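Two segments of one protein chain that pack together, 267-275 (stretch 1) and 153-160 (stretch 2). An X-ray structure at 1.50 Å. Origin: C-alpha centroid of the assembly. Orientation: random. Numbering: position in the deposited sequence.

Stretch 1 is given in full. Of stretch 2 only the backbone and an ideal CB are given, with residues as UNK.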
# COMPACT_ATOMS: atom_id res chain seq x y z
N ASP A 267 4.50 -5.40 21.85
CA ASP A 267 3.87 -6.72 21.90
C ASP A 267 4.67 -7.73 21.07
O ASP A 267 4.34 -8.92 21.06
CB ASP A 267 2.46 -6.73 21.26
CG ASP A 267 1.42 -5.92 22.02
OD1 ASP A 267 1.54 -5.74 23.25
OD2 ASP A 267 0.44 -5.49 21.33
N LEU A 268 5.67 -7.25 20.32
CA LEU A 268 6.50 -8.10 19.46
C LEU A 268 7.94 -8.18 19.96
O LEU A 268 8.47 -7.23 20.55
CB LEU A 268 6.52 -7.55 18.02
CG LEU A 268 5.16 -7.58 17.35
CD1 LEU A 268 5.16 -6.66 16.13
CD2 LEU A 268 4.80 -9.01 16.97
N VAL A 269 8.58 -9.32 19.70
CA VAL A 269 9.96 -9.50 20.10
C VAL A 269 10.90 -8.60 19.27
O VAL A 269 11.83 -8.00 19.81
CB VAL A 269 10.36 -10.98 19.99
CG1 VAL A 269 11.90 -11.17 20.00
CG2 VAL A 269 9.68 -11.75 21.11
N SER A 270 10.64 -8.51 17.98
CA SER A 270 11.40 -7.61 17.10
C SER A 270 10.57 -7.20 15.90
O SER A 270 9.57 -7.84 15.55
CB SER A 270 12.69 -8.28 16.61
OG SER A 270 12.40 -9.45 15.87
N LEU A 271 10.99 -6.12 15.26
CA LEU A 271 10.35 -5.64 14.04
C LEU A 271 11.41 -5.32 13.00
O LEU A 271 12.39 -4.62 13.28
CB LEU A 271 9.52 -4.37 14.29
CG LEU A 271 8.32 -4.51 15.23
CD1 LEU A 271 8.76 -4.42 16.69
CD2 LEU A 271 7.29 -3.43 14.90
N LYS A 272 11.20 -5.82 11.79
CA LYS A 272 12.13 -5.56 10.71
C LYS A 272 11.37 -5.01 9.52
O LYS A 272 10.34 -5.57 9.12
CB LYS A 272 12.83 -6.85 10.28
CG LYS A 272 13.77 -6.64 9.10
CD LYS A 272 14.35 -7.94 8.57
CE LYS A 272 15.41 -7.62 7.53
NZ LYS A 272 16.21 -8.81 7.18
N GLY A 273 11.87 -3.93 8.95
CA GLY A 273 11.29 -3.42 7.73
C GLY A 273 10.05 -2.56 7.91
O GLY A 273 9.41 -2.23 6.91
N MSE A 274 9.73 -2.18 9.15
CA MSE A 274 8.47 -1.48 9.43
C MSE A 274 8.62 0.02 9.63
O MSE A 274 7.62 0.72 9.74
CB MSE A 274 7.79 -2.05 10.69
CG MSE A 274 7.52 -3.56 10.67
SE MSE A 274 6.67 -4.24 9.05
CE MSE A 274 5.11 -3.02 8.97
N ASP A 275 9.87 0.49 9.69
CA ASP A 275 10.12 1.85 10.17
C ASP A 275 10.56 2.84 9.08
O ASP A 275 11.25 3.83 9.36
CB ASP A 275 11.15 1.80 11.30
CG ASP A 275 10.71 0.91 12.45
OD1 ASP A 275 9.51 0.95 12.82
OD2 ASP A 275 11.56 0.15 12.97
N UNK A 153 4.21 -17.78 14.75
CA UNK A 153 3.50 -16.59 14.27
C UNK A 153 3.18 -15.60 15.40
O UNK A 153 3.02 -15.98 16.56
CB UNK A 153 2.20 -17.01 13.57
N UNK A 154 3.07 -14.32 15.06
CA UNK A 154 2.72 -13.30 16.03
C UNK A 154 3.81 -12.93 17.01
O UNK A 154 3.54 -12.32 18.05
CB UNK A 154 1.49 -13.76 16.82
N UNK A 155 5.06 -13.28 16.68
CA UNK A 155 6.18 -13.05 17.57
C UNK A 155 7.13 -11.98 17.05
O UNK A 155 7.62 -11.14 17.81
CB UNK A 155 6.94 -14.36 17.79
N UNK A 156 7.40 -12.03 15.75
CA UNK A 156 8.27 -11.05 15.10
C UNK A 156 7.56 -10.44 13.89
O UNK A 156 6.86 -11.15 13.15
CB UNK A 156 9.59 -11.70 14.68
N UNK A 157 7.70 -9.13 13.71
CA UNK A 157 7.27 -8.52 12.45
C UNK A 157 8.46 -8.51 11.51
O UNK A 157 9.55 -8.10 11.90
CB UNK A 157 6.72 -7.11 12.66
N UNK A 158 8.24 -8.95 10.28
CA UNK A 158 9.27 -8.86 9.25
C UNK A 158 8.52 -8.60 7.98
O UNK A 158 7.81 -9.47 7.47
CB UNK A 158 10.14 -10.12 9.16
N UNK A 159 8.66 -7.38 7.46
CA UNK A 159 7.89 -6.93 6.31
C UNK A 159 8.03 -7.95 5.19
O UNK A 159 9.15 -8.36 4.85
CB UNK A 159 8.35 -5.55 5.85
N UNK A 160 6.91 -8.33 4.60
CA UNK A 160 6.92 -9.36 3.57
C UNK A 160 6.00 -9.05 2.39
O UNK A 160 4.83 -8.68 2.56
CB UNK A 160 6.52 -10.70 4.19

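The two segments run side by side in parallel, with Leu271 CA 4.5 Å from Ala157 CA, and the backbone of stretch 2 and its neighbours narrow the choice at some positions and leave it open at others.

Position 153 has no atom of stretch 1 within 5.5 Å of its ideal CB, so the contact sets no preference; its phi of -73° is compatible with proline among many others, and the residue is Pro153. At position 154 phi is +75°, which favours glycine, although asparagine or aspartate could tolerate it. The residue is Gly154, whose O lies 3.7 Å from Leu268 CD2; a water bridges this carbonyl to Asp267 O.

At position 155 CA-to-CB points away from stretch 1, yet the ideal CB is 5.0 Å from Val269 CG2, so a modest apolar side chain could still reach that methyl. Val155 does so, with CG1 3.8 Å from Val269 CG2, while its O accepts a hydrogen bond from Val269 N (2.8 Å).

The CB of position 156 sits 3.8 Å from Ser270 OG, with open space beyond. A long polar or charged chain would suit, as would threonine or serine. In Lys156, CG passes 3.3 Å from Ser270 OG, and the extended chain carries NZ to a water that also binds this hydroxyl.

Position 157 is the most constrained by side chains. Its CB points to the face shared with Leu271 and lies 3.8 Å from Leu268 CD1 and 4.0 Å from Leu271 CG, with the side chain of Met274, a selenomethionine, also close by. A small apolar residue is the natural choice, and Ala157 fills the site, its CB 4.1 Å from Met274 CG. The backbone is used twice: Ala157 N donates to Ser270 O (2.9 Å) and Ala157 O accepts from Lys272 N (2.8 Å).

At position 158 CB returns to the face of Lys272, 4.4 Å from Lys272 CB. Several residues, small or beta-favouring, would serve; Ala158 adds only this light contact through its side chain, while Ala158 CA lies 3.5 Å from Lys272 O in a CA-H...O contact.

Position 159 points toward stretch 1, its CB 3.6 Å from Gly273 O and 3.8 Å from Met274 SE. The absence of a side chain at Gly273 leaves room for this CB, and the neighbouring selenium suits an apolar or aromatic group. Tyr159 places its ring with Met274 SE at the edge, 5.3 Å from the ring centroid, while Tyr159 N donates to Lys272 O (3.0 Å).

Position 160 is out of reach of stretch 1, which therefore leaves the choice free. Ser160 caps a backbone N just past the stretch, ahead of a helix.

Stretch 2, residues 153-160: PGVKAAYS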
# COMPACT_ATOMS: atom_id res chain seq x y z
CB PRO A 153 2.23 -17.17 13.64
CG PRO A 153 1.97 -18.43 14.47
CD PRO A 153 3.34 -18.97 14.85
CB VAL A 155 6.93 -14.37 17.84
CG1 VAL A 155 8.27 -14.14 18.55
CG2 VAL A 155 6.04 -15.29 18.68
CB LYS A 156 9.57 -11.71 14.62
CG LYS A 156 10.50 -12.19 15.72
CD LYS A 156 11.76 -12.80 15.14
CE LYS A 156 12.66 -13.35 16.24
NZ LYS A 156 13.94 -13.84 15.64
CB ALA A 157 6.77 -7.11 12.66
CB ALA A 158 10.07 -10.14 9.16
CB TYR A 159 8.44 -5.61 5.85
CG TYR A 159 7.66 -4.94 4.76
CD1 TYR A 159 6.53 -4.18 5.07
CD2 TYR A 159 8.05 -5.04 3.43
CE1 TYR A 159 5.81 -3.52 4.09
CE2 TYR A 159 7.32 -4.40 2.43
CZ TYR A 159 6.21 -3.63 2.76
OH TYR A 159 5.51 -2.97 1.78
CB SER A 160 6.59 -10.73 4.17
OG SER A 160 6.54 -11.72 3.16
O HOH W 1 4.96 -11.58 20.47
O HOH W 2 14.92 -10.84 15.79
O HOH W 3 11.86 -9.18 13.11
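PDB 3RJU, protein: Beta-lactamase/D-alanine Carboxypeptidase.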